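Local coordinates for phosphopantetheine attachment site family protein (Acinetobacter baumannii, PDB 4HKG) that probably serves as a free-standing peptidyl carrier protein that carries intermediates on a phosphopantetheine arm in a non-ribosomal peptide pathway, at residues I13-V18 and P69-L74; L58-T63 and E76-E81. All coordinates share one frame; numbering follows the deposited sequence.

Interaction 1: residues I13-V18 and P69-L74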
# COMPACT_ATOMS: atom_id res chain seq x y z
N ILE A 13 -2.57 -5.52 -5.06
CA ILE A 13 -1.12 -5.35 -5.16
C ILE A 13 -0.53 -4.83 -3.85
O ILE A 13 0.46 -5.38 -3.33
CB ILE A 13 -0.74 -4.46 -6.38
CG1 ILE A 13 -1.01 -5.23 -7.67
CG2 ILE A 13 0.70 -3.93 -6.27
CD1 ILE A 13 -0.64 -4.50 -8.93
N ILE A 14 -1.13 -3.78 -3.29
CA ILE A 14 -0.63 -3.20 -2.06
C ILE A 14 -0.72 -4.20 -0.91
O ILE A 14 0.22 -4.33 -0.13
CB ILE A 14 -1.38 -1.90 -1.72
CG1 ILE A 14 -1.08 -0.82 -2.76
CG2 ILE A 14 -0.97 -1.38 -0.35
CD1 ILE A 14 -2.06 0.35 -2.73
N ARG A 15 -1.82 -4.93 -0.83
CA ARG A 15 -1.96 -5.95 0.21
C ARG A 15 -0.87 -7.00 0.12
O ARG A 15 -0.33 -7.45 1.13
CB ARG A 15 -3.35 -6.58 0.12
CG ARG A 15 -3.73 -7.51 1.26
CD ARG A 15 -5.15 -8.05 1.01
NE ARG A 15 -5.79 -8.61 2.19
CZ ARG A 15 -7.06 -8.97 2.24
NH1 ARG A 15 -7.83 -8.80 1.17
NH2 ARG A 15 -7.58 -9.48 3.35
N THR A 16 -0.53 -7.39 -1.11
CA THR A 16 0.54 -8.35 -1.33
C THR A 16 1.88 -7.80 -0.87
O THR A 16 2.65 -8.48 -0.18
CB THR A 16 0.61 -8.74 -2.83
OG1 THR A 16 -0.63 -9.33 -3.23
CG2 THR A 16 1.75 -9.72 -3.07
N LEU A 17 2.17 -6.55 -1.23
CA LEU A 17 3.41 -5.91 -0.80
C LEU A 17 3.50 -5.82 0.72
O LEU A 17 4.54 -6.13 1.31
CB LEU A 17 3.55 -4.51 -1.40
CG LEU A 17 3.70 -4.41 -2.91
CD1 LEU A 17 3.65 -2.95 -3.32
CD2 LEU A 17 4.99 -5.05 -3.37
N VAL A 18 2.42 -5.36 1.35
CA VAL A 18 2.41 -5.20 2.79
C VAL A 18 2.58 -6.55 3.50
O VAL A 18 3.39 -6.68 4.42
CB VAL A 18 1.12 -4.47 3.24
CG1 VAL A 18 0.94 -4.55 4.74
CG2 VAL A 18 1.13 -3.02 2.75
N PRO A 69 -3.79 6.03 5.19
CA PRO A 69 -3.19 5.10 6.16
C PRO A 69 -3.74 3.67 6.18
O PRO A 69 -3.58 2.98 7.18
CB PRO A 69 -3.46 5.79 7.50
CG PRO A 69 -4.76 6.48 7.27
CD PRO A 69 -4.74 6.96 5.84
N THR A 70 -4.35 3.24 5.09
CA THR A 70 -4.83 1.86 4.98
C THR A 70 -4.54 1.41 3.56
O THR A 70 -4.29 2.23 2.67
CB THR A 70 -6.35 1.72 5.21
OG1 THR A 70 -7.03 2.27 4.09
CG2 THR A 70 -6.81 2.43 6.49
N ILE A 71 -4.59 0.11 3.34
CA ILE A 71 -4.38 -0.44 2.01
C ILE A 71 -5.37 0.17 1.02
O ILE A 71 -4.99 0.62 -0.07
CB ILE A 71 -4.49 -1.97 2.02
CG1 ILE A 71 -3.29 -2.58 2.75
CG2 ILE A 71 -4.62 -2.53 0.60
CD1 ILE A 71 -3.47 -4.02 3.10
N ASN A 72 -6.65 0.19 1.39
CA ASN A 72 -7.68 0.70 0.50
C ASN A 72 -7.57 2.21 0.26
O ASN A 72 -7.86 2.69 -0.84
CB ASN A 72 -9.07 0.33 1.00
CG ASN A 72 -9.50 -1.05 0.55
OD1 ASN A 72 -9.04 -1.56 -0.48
ND2 ASN A 72 -10.38 -1.67 1.32
N ALA A 73 -7.15 2.97 1.28
CA ALA A 73 -7.00 4.42 1.10
C ALA A 73 -5.84 4.70 0.14
O ALA A 73 -5.94 5.58 -0.73
CB ALA A 73 -6.78 5.11 2.44
N LEU A 74 -4.76 3.94 0.28
CA LEU A 74 -3.62 4.11 -0.61
C LEU A 74 -3.98 3.68 -2.04
O LEU A 74 -3.58 4.33 -3.00
CB LEU A 74 -2.40 3.36 -0.10
CG LEU A 74 -1.09 3.59 -0.85
CD1 LEU A 74 -0.66 5.06 -0.82
CD2 LEU A 74 -0.00 2.69 -0.27
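Thr70 OG1 is gripped by one hydrogen bond within P69-L74. Ala73 N donates to Thr70 OG1 over 2.9 Å, with an N-H...O angle of 158°. Thr70 is thus the N-cap of helix 71-82, and the bond ties down the first turn that carries Ile71 and Leu74. No hydrogen bond crosses between I13-V18 and P69-L74, though Asn72 OD1 bonds Ser11 OG of helix 7-22.

The two helices meet through branched side chains. Ile14 and Ile71 point at each other and run past one another in opposite directions. In both, CG1 lies anti to the carbonyl carbon and CG2 anti to the backbone N (chi1 -66° for Ile14, -70° for Ile71). This brings two methyls together, Ile14 CG2 to Ile71 CG2, at 3.9 Å. The CG1 branch of Ile71 passes Ile14 CG2 and carries its tip on to Arg15. Ile71 CD1 rests against the helix backbone at Arg15 CA, 3.8 Å away, and also meets Arg15 CB and CG. The extended Arg15 chain crosses Ile71 at about a right angle and leads away to loop carbonyls of Pro26 and Ile29, through weak hydrogen bonds. The tip of Ile14 reaches the next turn, where Ile14 CD1 sits 3.9 Å from Leu74 CG. Val18 CG2 only grazes Ile71 CG1, at 4.4 Å.

Across I13-V18 and P69-L74, the carrier protein bundle is therefore joined by dispersion and the hydrophobic effect.

Interaction 2: residues L58-T63 and E76-E81; sequences LELEPT and EYLVSE
Leu60 leaves the loop with CB beside helix 71-82 rather than aimed at it, and its end turns in. CG lies anti to the carbonyl carbon (chi1 -59°). The fork at CG then brings both methyls to the helix. Leu60 CD1 lies 4.2 Å from Leu78 CD2. Leu60 CD2 touches that same methyl, Leu78 CD2, at 4.1 Å. The two leucines cross at about a right angle. Leu60 CD2 also meets the tyrosine, 4.1 Å from Tyr77 CE2. It comes at the ring edge, near the ring plane, and not over a face.

Leu78 CD2 is the shared point of the contact. Leu58 reaches it too, with Leu58 CD1 at 4.1 Å from Leu78 CD2. The same methyl, Leu58 CD1, lies 4.0 Å from Glu81 CB, so it bridges side chains about one helical turn apart.

Glu81 bends at chi2 (-63°) and folds back over Tyr77. Glu81 CG sits 3.4 Å above the plane of the Tyr77 ring, offset toward the rim. The Tyr77 ring also stacks with Tyr68. One water spans the outer side of the contact. It donates to Glu59 O at 2.7 Å, and more weakly to Glu81 OE1 at 3.4 Å.

The loop follows helix 42-56 and is tied back to it where Leu60 N bonds to Glu53 OE2. Its two leucines, with one residue between them, join it to the last helix of the carrier fold. Methyl contacts do the joining. The glutamate uses its aliphatic part against leucine and ring, while one carboxylate oxygen takes only a weak bond from the water. The polar link is thus indirect and probably adds little to the hold.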
# COMPACT_ATOMS: atom_id res chain seq x y z
N LEU A 58 5.25 6.29 -10.84
CA LEU A 58 4.93 7.50 -10.09
C LEU A 58 6.01 7.78 -9.07
O LEU A 58 6.71 6.86 -8.63
CB LEU A 58 3.61 7.33 -9.35
CG LEU A 58 2.34 7.10 -10.17
CD1 LEU A 58 1.21 6.68 -9.23
CD2 LEU A 58 1.97 8.36 -10.93
N GLU A 59 6.15 9.04 -8.68
CA GLU A 59 6.95 9.39 -7.52
C GLU A 59 6.03 9.33 -6.32
O GLU A 59 4.98 9.97 -6.31
CB GLU A 59 7.54 10.79 -7.67
CG GLU A 59 8.41 11.21 -6.50
CD GLU A 59 9.52 12.15 -6.91
OE1 GLU A 59 10.31 12.54 -6.04
OE2 GLU A 59 9.60 12.48 -8.12
N LEU A 60 6.42 8.55 -5.32
CA LEU A 60 5.56 8.26 -4.18
C LEU A 60 6.36 8.33 -2.89
O LEU A 60 7.23 7.50 -2.66
CB LEU A 60 4.95 6.87 -4.32
CG LEU A 60 4.11 6.62 -5.57
CD1 LEU A 60 3.86 5.13 -5.72
CD2 LEU A 60 2.79 7.36 -5.49
N GLU A 61 6.07 9.32 -2.05
CA GLU A 61 6.76 9.47 -0.77
C GLU A 61 6.28 8.43 0.24
O GLU A 61 5.10 8.06 0.23
CB GLU A 61 6.51 10.86 -0.18
CG GLU A 61 7.09 12.02 -0.95
CD GLU A 61 6.67 13.36 -0.36
OE1 GLU A 61 5.92 13.38 0.64
OE2 GLU A 61 7.09 14.41 -0.90
N PRO A 62 7.16 7.98 1.15
CA PRO A 62 6.74 7.00 2.15
C PRO A 62 5.65 7.55 3.08
O PRO A 62 4.86 6.78 3.63
CB PRO A 62 8.03 6.71 2.92
CG PRO A 62 9.12 7.01 1.95
CD PRO A 62 8.62 8.20 1.18
N THR A 63 5.61 8.87 3.24
CA THR A 63 4.58 9.52 4.05
C THR A 63 3.18 9.40 3.44
O THR A 63 2.20 9.72 4.10
CB THR A 63 4.91 11.01 4.31
OG1 THR A 63 5.31 11.62 3.09
CG2 THR A 63 6.04 11.14 5.34
N GLU A 76 -6.95 3.87 -3.39
CA GLU A 76 -7.78 4.96 -3.89
C GLU A 76 -6.90 6.08 -4.43
O GLU A 76 -7.17 6.64 -5.49
CB GLU A 76 -8.70 5.47 -2.78
CG GLU A 76 -9.58 6.64 -3.18
CD GLU A 76 -10.91 6.20 -3.73
OE1 GLU A 76 -11.25 5.00 -3.59
OE2 GLU A 76 -11.63 7.04 -4.31
N TYR A 77 -5.85 6.41 -3.68
CA TYR A 77 -4.91 7.45 -4.10
C TYR A 77 -4.23 7.11 -5.43
O TYR A 77 -4.15 7.95 -6.33
CB TYR A 77 -3.87 7.72 -3.00
CG TYR A 77 -2.83 8.73 -3.42
CD1 TYR A 77 -3.12 10.08 -3.42
CD2 TYR A 77 -1.56 8.32 -3.81
CE1 TYR A 77 -2.17 11.01 -3.81
CE2 TYR A 77 -0.60 9.24 -4.20
CZ TYR A 77 -0.92 10.58 -4.19
OH TYR A 77 0.01 11.52 -4.57
N LEU A 78 -3.76 5.87 -5.56
CA LEU A 78 -3.10 5.45 -6.79
C LEU A 78 -4.01 5.57 -7.99
O LEU A 78 -3.60 6.05 -9.05
CB LEU A 78 -2.58 4.01 -6.68
CG LEU A 78 -1.44 3.80 -5.70
CD1 LEU A 78 -0.96 2.37 -5.79
CD2 LEU A 78 -0.29 4.77 -5.96
N VAL A 79 -5.26 5.13 -7.85
CA VAL A 79 -6.22 5.26 -8.94
C VAL A 79 -6.37 6.73 -9.36
O VAL A 79 -6.38 7.04 -10.55
CB VAL A 79 -7.60 4.67 -8.58
CG1 VAL A 79 -8.64 5.03 -9.64
CG2 VAL A 79 -7.51 3.17 -8.43
N SER A 80 -6.48 7.60 -8.37
CA SER A 80 -6.62 9.03 -8.62
C SER A 80 -5.43 9.59 -9.38
O SER A 80 -5.59 10.39 -10.30
CB SER A 80 -6.81 9.79 -7.30
OG SER A 80 -8.08 9.53 -6.74
N GLU A 81 -4.23 9.16 -8.99
CA GLU A 81 -3.00 9.66 -9.59
C GLU A 81 -2.82 9.18 -11.02
O GLU A 81 -2.23 9.87 -11.84
CB GLU A 81 -1.79 9.25 -8.76
CG GLU A 81 -1.68 9.97 -7.44
CD GLU A 81 -1.50 11.47 -7.61
OE1 GLU A 81 -0.47 11.89 -8.18
OE2 GLU A 81 -2.38 12.23 -7.17
O HOH W 1 2.51 10.46 -7.27

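Overall arrangement
Both contacts use helix 71-82. Interaction 1 holds its first turn against helix 7-22, and interaction 2 holds its later turns against the loop after helix 42-56. Interaction 1 lies about 3 Å from the centre of the chain, measured centre to centre, and is buried. Interaction 2 lies about 9 Å out and is partly buried. The chemistry differs with the place, from mostly aliphatic branches, with the root of one arginine, to leucines bordered by a tyrosine, a glutamate and a water. The two join directly: Ile14 CD1 packs 3.8 Å from Leu78 CD1. One apolar layer therefore runs from helix 7-22 across helix 71-82 to the loop.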